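Local coordinates for protein alpha-1,6-mannanase (Bacteroides thetaiotaomicron, PDB 4V1S) that probably hydrolyses alpha-1,6-mannosidic linkages in mannans as a family 76 glycoside hydrolase of a gut bacterium, at residues A227-N232 with L275-A280; S318-W323 with F340-F345; I203-T208 with N232-E237. All blocks are in the same frame, centred on the assembly; numbering follows the deposited sequence. Where two conformers were deposited one is given.

How the contacts relate
Contacts 1 and 3 adjoin: their centres lie about 10 Å apart, and helix 222-239 serves both, with Asn-232 ending one of its segments and beginning the other. Their segments alternate along the chain: helix 222-239 packs against helix 202-219, which precedes it, and helix 264-281, which follows. Between them, Ile-231 CG2 of contact 1 sits 3.6 Å from Ser-205 OG of contact 3. Contact 2, between helices 313-330 and 334-350, comes later in the chain and lies about 24 Å from contact 1 and about 23 Å from contact 3, centre to centre, touching neither. The three thus sample separate helix interfaces of one predominantly helical fold, consistent with the (alpha/alpha)6 barrel of this family.

Contact 1 of 3, residues A227-N232 with L275-A280; sequences AAIRIN and LKMYQA
Ala-228 is the first residue of 227-232 to meet Met-277, whose terminal methyl makes every close contact between the two segments. Ala-228 CB lies 4.2 Å from Met-277 CE, and Ala-228 O is 3.8 Å from the same methyl while also accepting the helical bond from Asn-232 N. One residue on, the backbone itself is touched: Ile-229 CA is 3.7 Å from Met-277 CE. The Ile-229 side chain flanks this point and crosses the thioether obliquely, Ile-229 CG1 lying 3.8 Å from Met-277 CE. Met-277 gets there by running out extended through chi2 (172°) and then bending at chi3 (80°), which turns the methyl in against the other helix. Such reach is needed because the axes of the two short segments come no closer than 11.4 Å, at a crossing angle of -129°; the contact joins helices 222-239 and 264-281 in the helical fold of the six-hairpin glycosidase clan. A turn further along, Asn-232 offers its aliphatic CB, 4.0 Å from Met-277 CE. The Asn-232 amide is engaged differently, OD1 being hydrogen-bonded to Trp-274 NE1, while Tyr-286 of helix 284-301 touches both Asn-232 and Met-277.

Contact 2 of 3, residues S318-W323 with F340-F345; sequences SIIDSW and FHAINF
Ile-320 and Ala-342 meet where the two segments come nearest, Ile-320 CA lying 7.6 Å from Ala-342 CA, and the dense part of the contact is built around them. Ile-320 CD1 lies 3.8 Å from Ala-342 CB, and the other branch is used as well: Ile-320 CG2 packs 3.9 Å from Ile-343 CD1. Both isoleucines carry CG1 beside the backbone N, chi1 being -56° in Ile-320 and -64° in Ile-343; with chi2 extended, the delta methyl of Ile-343 swings across toward its partner although its CB does not point straight at the other helix. Interlocked branches of this kind are purely apolar, and no hydrogen bond links the segments.

The contact thins to a single atom pair at Trp-323, itself buried. Against 340-345 the indole offers one corner, Trp-323 CZ3 lying 4.0 Å from Ala-342 CB, with that methyl in the ring plane; earlier on the same helix it also touches Lys-338 and Ala-339. One face lies over its own helix, Ile-319 O 3.5 Å above the Trp-323 ring plane and offset toward the rim. Trp-323 NE1 is hydrogen-bonded to Glu-298 OE2 of helix 284-301, and Tyr-302 meets the ring edge-to-face. Partly exposed His-341 and Asn-344 mark the solvent side of 340-345, His-341 NE2 bonding to Ile-305 O.

Helices 313-330 and 334-350 follow one another in sequence and run roughly antiparallel here, at 147°. Helix 374-394 packs beside both, with Met-383 on Ile-320 and Tyr-384 and Ala-387 on Ile-343, while Ser-322 touches Ile-271 and Arg-272 of helix 264-281.

Contact 3 of 3, residues I203-T208 with N232-E237; sequences ICSAVT and NDWTVE
The indole of Trp-234 is met by Ser-205 at its edge rather than over a face: Ser-205 OG stands near the ring plane, 3.9 Å from Trp-234 CZ3. Thr-235 OG1, from the next residue along the same helix, also lies in plane at the ring edge. Trp-234 CG is anti to the backbone N (chi1 -179°), which carries the benzo side of the ring toward the neighbouring helix. Its pyrrole N-H is used away from this interface, NE1 bonding to Leu-183 O.

Beside the ring edge two hydroxyls face each other. Ser-205 OG and Thr-235 OG1 are 2.7 Å apart, and Ser-205 CB also comes within 3.1 Å of Thr-235 OG1. The Thr-235 methyl closes the contact, Thr-235 CG2 lying 4.0 Å from Ser-205 CB. With chi1 at -53°, OG1 also turns back along its own helix, where it is hydrogen-bonded to Ile-231 O. A valine here would probably leave Ser-205 OG without its close polar neighbour and Ile-231 O without its side-chain bond. The small residues let the backbones approach closely, with Ser-205 CA and Thr-235 CA 6.8 Å apart. One turn earlier on helix 222-239, the side chain of Ile-231 continues the packing, resting on both Ser-205 and Thr-208.

This buried contact of two hydroxyl side chains and an indole edge joins consecutive helices 202-219 and 222-239, consistent with the packing of successive helices in an (alpha/alpha)6 barrel, the fold of family 76 glycoside hydrolases.

Contact 1 of 3, residues A227-N232 with L275-A280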
ATOM      1  N   ALA A 227      -9.993 -17.260  -4.710  1.00 18.00           N
ATOM      2  CA  ALA A 227     -10.090 -16.494  -3.479  1.00 15.91           C
ATOM      3  C   ALA A 227     -10.390 -15.022  -3.782  1.00 13.50           C
ATOM      4  O   ALA A 227     -11.260 -14.446  -3.156  1.00 15.46           O
ATOM      5  CB  ALA A 227      -8.827 -16.637  -2.650  1.00 17.38           C
ATOM      6  N   ALA A 228      -9.678 -14.428  -4.744  1.00 14.78           N
ATOM      7  CA  ALA A 228      -9.910 -13.041  -5.105  1.00 14.90           C
ATOM      8  C   ALA A 228     -11.365 -12.825  -5.539  1.00 14.25           C
ATOM      9  O   ALA A 228     -12.021 -11.854  -5.133  1.00 14.88           O
ATOM     10  CB  ALA A 228      -8.953 -12.589  -6.195  1.00 16.10           C
ATOM     11  N   ILE A 229     -11.884 -13.744  -6.340  1.00 16.67           N
ATOM     12  CA  ILE A 229     -13.264 -13.643  -6.848  1.00 16.42           C
ATOM     13  C   ILE A 229     -14.272 -13.743  -5.717  1.00 15.24           C
ATOM     14  O   ILE A 229     -15.214 -12.958  -5.637  1.00 16.31           O
ATOM     15  CB  ILE A 229     -13.524 -14.714  -7.931  1.00 18.43           C
ATOM     16  CG1 ILE A 229     -12.715 -14.378  -9.197  1.00 20.09           C
ATOM     17  CG2 ILE A 229     -15.006 -14.811  -8.270  1.00 21.49           C
ATOM     18  CD1 ILE A 229     -12.668 -15.504 -10.223  1.00 21.55           C
ATOM     19  N   ARG A 230     -14.058 -14.711  -4.831  1.00 15.55           N
ATOM     20  CA  ARG A 230     -14.936 -14.927  -3.706  1.00 16.22           C
ATOM     21  C   ARG A 230     -14.970 -13.707  -2.777  1.00 15.93           C
ATOM     22  O   ARG A 230     -16.042 -13.233  -2.388  1.00 16.89           O
ATOM     23  CB  ARG A 230     -14.492 -16.189  -2.950  1.00 18.32           C
ATOM     24  CG  ARG A 230     -15.320 -16.528  -1.742  1.00 19.86           C
ATOM     25  CD  ARG A 230     -14.811 -17.790  -1.049  1.00 20.33           C
ATOM     26  NE  ARG A 230     -13.457 -17.612  -0.520  1.00 18.78           N
ATOM     27  CZ  ARG A 230     -12.342 -18.203  -0.950  1.00 18.72           C
ATOM     28  NH1 ARG A 230     -12.345 -19.081  -1.951  1.00 21.00           N
ATOM     29  NH2 ARG A 230     -11.186 -17.916  -0.347  1.00 21.31           N
ATOM     30  N   ILE A 231     -13.784 -13.228  -2.391  1.00 13.49           N
ATOM     31  CA  ILE A 231     -13.694 -12.068  -1.523  1.00 13.11           C
ATOM     32  C   ILE A 231     -14.269 -10.831  -2.224  1.00 13.13           C
ATOM     33  O   ILE A 231     -14.989 -10.041  -1.614  1.00 13.41           O
ATOM     34  CB  ILE A 231     -12.237 -11.836  -1.090  1.00 13.62           C
ATOM     35  CG1 ILE A 231     -11.766 -13.003  -0.195  1.00 15.16           C
ATOM     36  CG2 ILE A 231     -12.096 -10.492  -0.391  1.00 12.77           C
ATOM     37  CD1 ILE A 231     -10.258 -13.092  -0.087  1.00 15.58           C
ATOM     38  N   ASN A 232     -13.973 -10.662  -3.505  1.00 13.90           N
ATOM     39  CA  ASN A 232     -14.539  -9.545  -4.257  1.00 14.00           C
ATOM     40  C   ASN A 232     -16.061  -9.552  -4.285  1.00 15.23           C
ATOM     41  O   ASN A 232     -16.698  -8.531  -4.037  1.00 15.79           O
ATOM     42  CB  ASN A 232     -14.043  -9.511  -5.681  1.00 16.20           C
ATOM     43  CG  ASN A 232     -14.534  -8.277  -6.410  1.00 17.01           C
ATOM     44  OD1 ASN A 232     -14.330  -7.152  -5.943  1.00 16.87           O
ATOM     45  ND2 ASN A 232     -15.222  -8.476  -7.529  1.00 17.98           N
ATOM     46  N   LEU A 275      -8.168  -4.395 -11.755  1.00 15.39           N
ATOM     47  CA  LEU A 275      -7.387  -4.372 -12.997  1.00 16.30           C
ATOM     48  C   LEU A 275      -6.678  -5.695 -13.201  1.00 16.84           C
ATOM     49  O   LEU A 275      -6.595  -6.179 -14.333  1.00 20.59           O
ATOM     50  CB  LEU A 275      -6.420  -3.173 -13.030  1.00 18.54           C
ATOM     51  CG  LEU A 275      -7.121  -1.802 -13.117  1.00 17.65           C
ATOM     52  CD1 LEU A 275      -6.087  -0.715 -12.987  1.00 17.95           C
ATOM     53  CD2 LEU A 275      -7.913  -1.635 -14.413  1.00 18.00           C
ATOM     54  N   LYS A 276      -6.153  -6.301 -12.136  1.00 16.61           N
ATOM     55  CA  LYS A 276      -5.525  -7.624 -12.275  0.50 18.31           C
ATOM     56  C   LYS A 276      -6.555  -8.701 -12.580  1.00 18.08           C
ATOM     57  O   LYS A 276      -6.283  -9.619 -13.355  1.00 19.62           O
ATOM     58  CB  LYS A 276      -4.697  -8.011 -11.054  0.50 17.53           C
ATOM     59  CG  LYS A 276      -3.523  -7.070 -10.841  0.50 19.69           C
ATOM     60  CD  LYS A 276      -2.434  -7.662  -9.971  0.50 17.30           C
ATOM     61  CE  LYS A 276      -1.505  -8.566 -10.779  0.50 19.27           C
ATOM     62  NZ  LYS A 276      -0.672  -7.759 -11.723  0.50 29.19           N
ATOM     63  N   MET A 277      -7.743  -8.584 -11.983  1.00 16.51           N
ATOM     64  CA  MET A 277      -8.803  -9.562 -12.239  1.00 18.88           C
ATOM     65  C   MET A 277      -9.264  -9.471 -13.678  1.00 21.05           C
ATOM     66  O   MET A 277      -9.541 -10.494 -14.300  1.00 21.44           O
ATOM     67  CB  MET A 277      -9.963  -9.382 -11.274  1.00 19.03           C
ATOM     68  CG  MET A 277      -9.538  -9.653  -9.831  1.00 16.22           C
ATOM     69  SD  MET A 277     -10.745  -9.275  -8.580  1.00 17.47           S
ATOM     70  CE  MET A 277     -11.764 -10.761  -8.713  1.00 18.89           C
ATOM     71  N   TYR A 278      -9.292  -8.257 -14.216  1.00 17.76           N
ATOM     72  CA  TYR A 278      -9.577  -8.066 -15.627  1.00 21.63           C
ATOM     73  C   TYR A 278      -8.564  -8.772 -16.516  1.00 23.21           C
ATOM     74  O   TYR A 278      -8.940  -9.495 -17.444  1.00 27.97           O
ATOM     75  CB  TYR A 278      -9.601  -6.578 -15.961  1.00 20.19           C
ATOM     76  CG  TYR A 278      -9.725  -6.302 -17.438  1.00 23.99           C
ATOM     77  CD1 TYR A 278     -10.810  -6.783 -18.165  1.00 26.49           C
ATOM     78  CD2 TYR A 278      -8.762  -5.551 -18.104  1.00 27.01           C
ATOM     79  CE1 TYR A 278     -10.925  -6.532 -19.521  1.00 31.94           C
ATOM     80  CE2 TYR A 278      -8.882  -5.284 -19.450  1.00 33.90           C
ATOM     81  CZ  TYR A 278      -9.959  -5.786 -20.155  1.00 29.07           C
ATOM     82  OH  TYR A 278     -10.074  -5.510 -21.494  1.00 37.92           O
ATOM     83  N   GLN A 279      -7.282  -8.582 -16.237  1.00 22.56           N
ATOM     84  CA  GLN A 279      -6.238  -9.253 -17.034  1.00 24.95           C
ATOM     85  C   GLN A 279      -6.341 -10.781 -16.944  1.00 27.79           C
ATOM     86  O   GLN A 279      -6.144 -11.480 -17.949  1.00 29.89           O
ATOM     87  CB  GLN A 279      -4.846  -8.789 -16.594  1.00 22.84           C
ATOM     88  CG  GLN A 279      -4.577  -7.315 -16.876  1.00 29.79           C
ATOM     89  CD  GLN A 279      -4.741  -6.900 -18.349  1.00 38.36           C
ATOM     90  OE1 GLN A 279      -5.068  -5.739 -18.656  1.00 38.66           O
ATOM     91  NE2 GLN A 279      -4.507  -7.829 -19.265  1.00 41.40           N
ATOM     92  N   ALA A 280      -6.679 -11.296 -15.767  1.00 27.10           N
ATOM     93  CA  ALA A 280      -6.754 -12.742 -15.549  1.00 27.79           C
ATOM     94  C   ALA A 280      -7.973 -13.405 -16.203  1.00 29.27           C
ATOM     95  O   ALA A 280      -7.880 -14.533 -16.706  1.00 33.71           O
ATOM     96  CB  ALA A 280      -6.733 -13.053 -14.061  1.00 24.00           C
TER

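Contact 2 of 3, residues S318-W323 with F340-F345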
ATOM      1  N   SER A 318      -2.516   5.433  -3.001  1.00 11.96           N
ATOM      2  CA  SER A 318      -3.134   4.309  -3.748  0.50 11.22           C
ATOM      3  C   SER A 318      -3.849   4.767  -5.019  1.00 12.02           C
ATOM      4  O   SER A 318      -3.956   4.002  -5.981  1.00 12.41           O
ATOM      5  CB  SER A 318      -4.083   3.488  -2.875  0.50 11.84           C
ATOM      6  OG  SER A 318      -5.188   4.240  -2.449  0.50 14.11           O
ATOM      7  N   ILE A 319      -4.314   6.015  -5.034  1.00 12.93           N
ATOM      8  CA  ILE A 319      -4.923   6.564  -6.251  0.50 12.87           C
ATOM      9  C   ILE A 319      -3.826   6.776  -7.300  1.00 12.20           C
ATOM     10  O   ILE A 319      -4.019   6.491  -8.495  1.00 13.32           O
ATOM     11  CB  ILE A 319      -5.689   7.866  -5.960  0.50 13.45           C
ATOM     12  CG1 ILE A 319      -6.834   7.593  -4.964  0.50 16.34           C
ATOM     13  CG2 ILE A 319      -6.191   8.508  -7.255  0.50 15.29           C
ATOM     14  CD1 ILE A 319      -7.738   6.420  -5.302  0.50 17.82           C
ATOM     15  N   ILE A 320      -2.650   7.241  -6.855  1.00 11.86           N
ATOM     16  CA  ILE A 320      -1.527   7.416  -7.778  1.00 11.14           C
ATOM     17  C   ILE A 320      -1.068   6.068  -8.328  1.00 12.02           C
ATOM     18  O   ILE A 320      -0.846   5.935  -9.547  1.00 12.78           O
ATOM     19  CB  ILE A 320      -0.369   8.178  -7.117  1.00 10.57           C
ATOM     20  CG1 ILE A 320      -0.843   9.530  -6.569  1.00 13.33           C
ATOM     21  CG2 ILE A 320       0.775   8.355  -8.111  1.00 12.87           C
ATOM     22  CD1 ILE A 320       0.250  10.374  -5.909  1.00 15.33           C
ATOM     23  N   ASP A 321      -0.985   5.038  -7.478  1.00 12.31           N
ATOM     24  CA  ASP A 321      -0.626   3.712  -7.983  1.00 12.28           C
ATOM     25  C   ASP A 321      -1.694   3.177  -8.965  1.00 13.23           C
ATOM     26  O   ASP A 321      -1.345   2.457  -9.909  1.00 15.13           O
ATOM     27  CB  ASP A 321      -0.438   2.690  -6.830  1.00 12.81           C
ATOM     28  CG  ASP A 321       0.995   2.596  -6.359  1.00 16.69           C
ATOM     29  OD1 ASP A 321       1.875   3.088  -7.099  1.00 16.89           O
ATOM     30  OD2 ASP A 321       1.228   2.011  -5.276  1.00 15.64           O
ATOM     31  N   SER A 322      -2.972   3.537  -8.744  1.00 11.88           N
ATOM     32  CA  SER A 322      -4.062   3.192  -9.665  1.00 11.96           C
ATOM     33  C   SER A 322      -3.831   3.828 -11.027  1.00 15.01           C
ATOM     34  O   SER A 322      -4.034   3.177 -12.063  1.00 15.11           O
ATOM     35  CB  SER A 322      -5.448   3.572  -9.068  1.00 14.40           C
ATOM     36  OG  SER A 322      -5.702   2.814  -7.876  1.00 14.71           O
ATOM     37  N   TRP A 323      -3.446   5.102 -11.032  1.00 11.26           N
ATOM     38  CA  TRP A 323      -3.098   5.768 -12.283  1.00 12.23           C
ATOM     39  C   TRP A 323      -1.958   5.038 -13.030  1.00 15.57           C
ATOM     40  O   TRP A 323      -2.037   4.860 -14.252  1.00 15.56           O
ATOM     41  CB  TRP A 323      -2.774   7.236 -12.073  1.00 14.51           C
ATOM     42  CG  TRP A 323      -3.889   8.046 -11.695  1.00 13.66           C
ATOM     43  CD1 TRP A 323      -5.210   7.892 -12.055  1.00 13.78           C
ATOM     44  CD2 TRP A 323      -3.821   9.222 -10.897  1.00 11.78           C
ATOM     45  NE1 TRP A 323      -5.962   8.910 -11.520  1.00 15.14           N
ATOM     46  CE2 TRP A 323      -5.135   9.759 -10.822  1.00 14.18           C
ATOM     47  CE3 TRP A 323      -2.775   9.895 -10.272  1.00 12.07           C
ATOM     48  CZ2 TRP A 323      -5.438  10.917 -10.073  1.00 17.66           C
ATOM     49  CZ3 TRP A 323      -3.069  11.070  -9.544  1.00 15.06           C
ATOM     50  CH2 TRP A 323      -4.387  11.559  -9.452  1.00 15.51           C
ATOM     51  N   PHE A 340       2.246  12.360 -12.270  1.00 13.43           N
ATOM     52  CA  PHE A 340       3.356  13.284 -12.118  1.00 14.83           C
ATOM     53  C   PHE A 340       2.915  14.615 -11.523  1.00 14.67           C
ATOM     54  O   PHE A 340       3.624  15.201 -10.720  1.00 18.29           O
ATOM     55  CB  PHE A 340       4.070  13.528 -13.427  1.00 18.30           C
ATOM     56  CG  PHE A 340       4.845  12.344 -13.940  1.00 18.72           C
ATOM     57  CD1 PHE A 340       5.844  11.786 -13.190  1.00 23.08           C
ATOM     58  CD2 PHE A 340       4.601  11.833 -15.208  1.00 24.15           C
ATOM     59  CE1 PHE A 340       6.580  10.725 -13.672  1.00 22.63           C
ATOM     60  CE2 PHE A 340       5.324  10.778 -15.685  1.00 26.74           C
ATOM     61  CZ  PHE A 340       6.308  10.212 -14.908  1.00 26.54           C
ATOM     62  N   HIS A 341       1.741  15.093 -11.919  1.00 17.16           N
ATOM     63  CA  HIS A 341       1.226  16.355 -11.330  1.00 17.31           C
ATOM     64  C   HIS A 341       1.025  16.221  -9.796  1.00 15.63           C
ATOM     65  O   HIS A 341       1.392  17.107  -9.029  1.00 14.22           O
ATOM     66  CB  HIS A 341      -0.078  16.736 -12.015  1.00 19.09           C
ATOM     67  CG  HIS A 341      -0.487  18.153 -11.806  1.00 19.66           C
ATOM     68  ND1 HIS A 341       0.350  19.214 -12.067  1.00 24.43           N
ATOM     69  CD2 HIS A 341      -1.666  18.688 -11.419  1.00 22.06           C
ATOM     70  CE1 HIS A 341      -0.284  20.343 -11.813  1.00 26.18           C
ATOM     71  NE2 HIS A 341      -1.510  20.051 -11.424  1.00 25.77           N
ATOM     72  N   ALA A 342       0.473  15.075  -9.356  1.00 13.86           N
ATOM     73  CA  ALA A 342       0.204  14.852  -7.936  1.00 13.36           C
ATOM     74  C   ALA A 342       1.549  14.729  -7.183  1.00 14.31           C
ATOM     75  O   ALA A 342       1.728  15.295  -6.106  1.00 14.13           O
ATOM     76  CB  ALA A 342      -0.667  13.638  -7.729  1.00 13.18           C
ATOM     77  N   ILE A 343       2.487  14.015  -7.790  1.00 13.96           N
ATOM     78  CA  ILE A 343       3.819  13.819  -7.170  1.00 13.86           C
ATOM     79  C   ILE A 343       4.594  15.149  -7.123  1.00 13.77           C
ATOM     80  O   ILE A 343       5.277  15.453  -6.125  1.00 16.00           O
ATOM     81  CB  ILE A 343       4.575  12.647  -7.839  1.00 15.87           C
ATOM     82  CG1 ILE A 343       3.794  11.342  -7.571  1.00 14.30           C
ATOM     83  CG2 ILE A 343       5.980  12.550  -7.285  1.00 16.43           C
ATOM     84  CD1 ILE A 343       4.255  10.163  -8.381  1.00 14.74           C
ATOM     85  N   ASN A 344       4.472  15.969  -8.163  1.00 15.77           N
ATOM     86  CA  ASN A 344       5.100  17.297  -8.155  1.00 15.79           C
ATOM     87  C   ASN A 344       4.579  18.138  -7.019  1.00 15.80           C
ATOM     88  O   ASN A 344       5.332  18.835  -6.373  1.00 18.42           O
ATOM     89  CB  ASN A 344       4.892  17.998  -9.508  1.00 15.12           C
ATOM     90  CG  ASN A 344       5.677  17.335 -10.656  1.00 18.90           C
ATOM     91  OD1 ASN A 344       6.569  16.524 -10.451  1.00 19.77           O
ATOM     92  ND2 ASN A 344       5.329  17.687 -11.867  1.00 19.75           N
ATOM     93  N   PHE A 345       3.267  18.061  -6.781  1.00 15.37           N
ATOM     94  CA  PHE A 345       2.656  18.777  -5.677  1.00 16.35           C
ATOM     95  C   PHE A 345       3.223  18.341  -4.327  1.00 15.38           C
ATOM     96  O   PHE A 345       3.498  19.158  -3.468  1.00 17.99           O
ATOM     97  CB  PHE A 345       1.132  18.604  -5.711  1.00 15.29           C
ATOM     98  CG  PHE A 345       0.415  19.307  -4.586  1.00 15.34           C
ATOM     99  CD1 PHE A 345       0.082  20.613  -4.681  1.00 16.78           C
ATOM    100  CD2 PHE A 345       0.066  18.599  -3.428  1.00 14.95           C
ATOM    101  CE1 PHE A 345      -0.605  21.254  -3.655  1.00 16.92           C
ATOM    102  CE2 PHE A 345      -0.590  19.225  -2.383  1.00 15.31           C
ATOM    103  CZ  PHE A 345      -0.936  20.563  -2.513  1.00 16.11           C
TER

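Contact 3 of 3, residues I203-T208 with N232-E237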
ATOM      1  N   ILE A 203     -10.390  -2.758   3.617  1.00 11.04           N
ATOM      2  CA  ILE A 203      -8.951  -2.780   3.347  1.00 10.52           C
ATOM      3  C   ILE A 203      -8.432  -4.216   3.404  1.00 11.16           C
ATOM      4  O   ILE A 203      -7.581  -4.591   2.598  1.00 11.35           O
ATOM      5  CB  ILE A 203      -8.127  -1.828   4.235  1.00 11.30           C
ATOM      6  CG1 ILE A 203      -6.661  -1.776   3.759  1.00 11.04           C
ATOM      7  CG2 ILE A 203      -8.226  -2.192   5.711  1.00 12.30           C
ATOM      8  CD1 ILE A 203      -6.487  -1.267   2.335  1.00 12.31           C
ATOM      9  N   CYS A 204      -8.946  -5.014   4.340  1.00 10.42           N
ATOM     10  CA  CYS A 204      -8.569  -6.413   4.403  1.00 10.16           C
ATOM     11  C   CYS A 204      -8.973  -7.188   3.143  1.00 10.89           C
ATOM     12  O   CYS A 204      -8.154  -7.927   2.620  1.00 11.29           O
ATOM     13  CB  CYS A 204      -9.153  -7.066   5.646  1.00 12.86           C
ATOM     14  SG  CYS A 204      -8.631  -6.263   7.160  1.00 13.57           S
ATOM     15  N   SER A 205     -10.208  -6.997   2.653  1.00 10.15           N
ATOM     16  CA  SER A 205     -10.585  -7.546   1.356  1.00 12.01           C
ATOM     17  C   SER A 205      -9.599  -7.140   0.273  1.00 12.71           C
ATOM     18  O   SER A 205      -9.100  -7.971  -0.481  1.00 11.69           O
ATOM     19  CB  SER A 205     -11.966  -7.063   0.919  1.00 12.89           C
ATOM     20  OG  SER A 205     -13.009  -7.663   1.681  1.00 13.76           O
ATOM     21  N   ALA A 206      -9.356  -5.839   0.199  1.00 10.51           N
ATOM     22  CA  ALA A 206      -8.661  -5.254  -0.942  1.00  9.82           C
ATOM     23  C   ALA A 206      -7.191  -5.650  -1.039  1.00 11.75           C
ATOM     24  O   ALA A 206      -6.709  -6.049  -2.121  1.00 11.68           O
ATOM     25  CB  ALA A 206      -8.837  -3.734  -0.921  1.00 10.56           C
ATOM     26  N   VAL A 207      -6.453  -5.574   0.057  1.00 11.62           N
ATOM     27  CA  VAL A 207      -5.056  -5.980  -0.005  1.00 11.56           C
ATOM     28  C   VAL A 207      -4.929  -7.509  -0.168  1.00 10.57           C
ATOM     29  O   VAL A 207      -3.972  -8.016  -0.761  1.00 11.99           O
ATOM     30  CB  VAL A 207      -4.207  -5.513   1.198  1.00 10.88           C
ATOM     31  CG1 VAL A 207      -4.158  -4.001   1.243  1.00 11.79           C
ATOM     32  CG2 VAL A 207      -4.655  -6.102   2.531  1.00 12.91           C
ATOM     33  N   THR A 208      -5.889  -8.261   0.382  1.00  9.85           N
ATOM     34  CA  THR A 208      -5.860  -9.698   0.202  1.00 11.38           C
ATOM     35  C   THR A 208      -6.157 -10.063  -1.274  1.00 12.41           C
ATOM     36  O   THR A 208      -5.482 -10.917  -1.847  1.00 13.43           O
ATOM     37  CB  THR A 208      -6.801 -10.387   1.193  1.00 10.89           C
ATOM     38  OG1 THR A 208      -6.420 -10.088   2.515  1.00 11.64           O
ATOM     39  CG2 THR A 208      -6.809 -11.879   1.044  1.00 12.29           C
ATOM     40  N   ASN A 232     -13.973 -10.662  -3.505  1.00 13.90           N
ATOM     41  CA  ASN A 232     -14.539  -9.545  -4.257  1.00 14.00           C
ATOM     42  C   ASN A 232     -16.061  -9.552  -4.285  1.00 15.23           C
ATOM     43  O   ASN A 232     -16.698  -8.531  -4.037  1.00 15.79           O
ATOM     44  CB  ASN A 232     -14.043  -9.511  -5.681  1.00 16.20           C
ATOM     45  CG  ASN A 232     -14.534  -8.277  -6.410  1.00 17.01           C
ATOM     46  OD1 ASN A 232     -14.330  -7.152  -5.943  1.00 16.87           O
ATOM     47  ND2 ASN A 232     -15.222  -8.476  -7.529  1.00 17.98           N
ATOM     48  N   ASP A 233     -16.637 -10.710  -4.592  1.00 15.84           N
ATOM     49  CA  ASP A 233     -18.104 -10.839  -4.623  1.00 18.16           C
ATOM     50  C   ASP A 233     -18.706 -10.373  -3.288  1.00 16.34           C
ATOM     51  O   ASP A 233     -19.669  -9.606  -3.265  1.00 18.55           O
ATOM     52  CB  ASP A 233     -18.503 -12.280  -4.901  1.00 19.51           C
ATOM     53  CG  ASP A 233     -18.325 -12.678  -6.349  1.00 22.77           C
ATOM     54  OD1 ASP A 233     -18.012 -11.826  -7.207  1.00 22.31           O
ATOM     55  OD2 ASP A 233     -18.486 -13.880  -6.624  1.00 29.01           O
ATOM     56  N   TRP A 234     -18.118 -10.817  -2.173  1.00 13.88           N
ATOM     57  CA  TRP A 234     -18.601 -10.399  -0.849  1.00 14.50           C
ATOM     58  C   TRP A 234     -18.456  -8.885  -0.659  1.00 14.53           C
ATOM     59  O   TRP A 234     -19.357  -8.212  -0.135  1.00 14.52           O
ATOM     60  CB  TRP A 234     -17.870 -11.150   0.278  1.00 15.61           C
ATOM     61  CG  TRP A 234     -18.348 -10.765   1.641  1.00 16.76           C
ATOM     62  CD1 TRP A 234     -19.392 -11.323   2.355  1.00 16.59           C
ATOM     63  CD2 TRP A 234     -17.840  -9.707   2.457  1.00 15.90           C
ATOM     64  NE1 TRP A 234     -19.549 -10.676   3.555  1.00 18.54           N
ATOM     65  CE2 TRP A 234     -18.610  -9.681   3.646  1.00 17.00           C
ATOM     66  CE3 TRP A 234     -16.782  -8.810   2.324  1.00 15.29           C
ATOM     67  CZ2 TRP A 234     -18.352  -8.785   4.676  1.00 17.49           C
ATOM     68  CZ3 TRP A 234     -16.532  -7.911   3.349  1.00 15.93           C
ATOM     69  CH2 TRP A 234     -17.325  -7.891   4.499  1.00 16.19           C
ATOM     70  N   THR A 235     -17.293  -8.365  -1.041  1.00 15.17           N
ATOM     71  CA  THR A 235     -16.985  -6.969  -0.811  1.00 15.12           C
ATOM     72  C   THR A 235     -17.917  -6.057  -1.617  1.00 15.01           C
ATOM     73  O   THR A 235     -18.454  -5.072  -1.094  1.00 15.35           O
ATOM     74  CB  THR A 235     -15.521  -6.696  -1.127  1.00 13.34           C
ATOM     75  OG1 THR A 235     -14.698  -7.629  -0.389  1.00 14.05           O
ATOM     76  CG2 THR A 235     -15.145  -5.281  -0.730  1.00 15.15           C
ATOM     77  N   VAL A 236     -18.127  -6.395  -2.872  1.00 14.90           N
ATOM     78  CA  VAL A 236     -19.081  -5.641  -3.734  1.00 16.51           C
ATOM     79  C   VAL A 236     -20.522  -5.684  -3.162  1.00 16.84           C
ATOM     80  O   VAL A 236     -21.254  -4.692  -3.161  1.00 18.10           O
ATOM     81  CB  VAL A 236     -18.986  -6.155  -5.196  1.00 21.28           C
ATOM     82  CG1 VAL A 236     -20.134  -5.650  -6.043  1.00 26.61           C
ATOM     83  CG2 VAL A 236     -17.624  -5.756  -5.783  1.00 21.57           C
ATOM     84  N   GLU A 237     -20.921  -6.839  -2.655  1.00 17.94           N
ATOM     85  CA  GLU A 237     -22.286  -7.023  -2.140  1.00 18.62           C
ATOM     86  C   GLU A 237     -22.516  -6.227  -0.843  1.00 16.98           C
ATOM     87  O   GLU A 237     -23.631  -5.744  -0.601  1.00 23.37           O
ATOM     88  CB  GLU A 237     -22.537  -8.512  -1.915  1.00 20.99           C
ATOM     89  CG  GLU A 237     -23.858  -8.861  -1.263  1.00 30.71           C
ATOM     90  CD  GLU A 237     -25.079  -8.504  -2.107  1.00 31.48           C
ATOM     91  OE1 GLU A 237     -24.934  -8.342  -3.340  1.00 46.18           O
ATOM     92  OE2 GLU A 237     -26.139  -8.384  -1.536  1.00 52.56           O
TER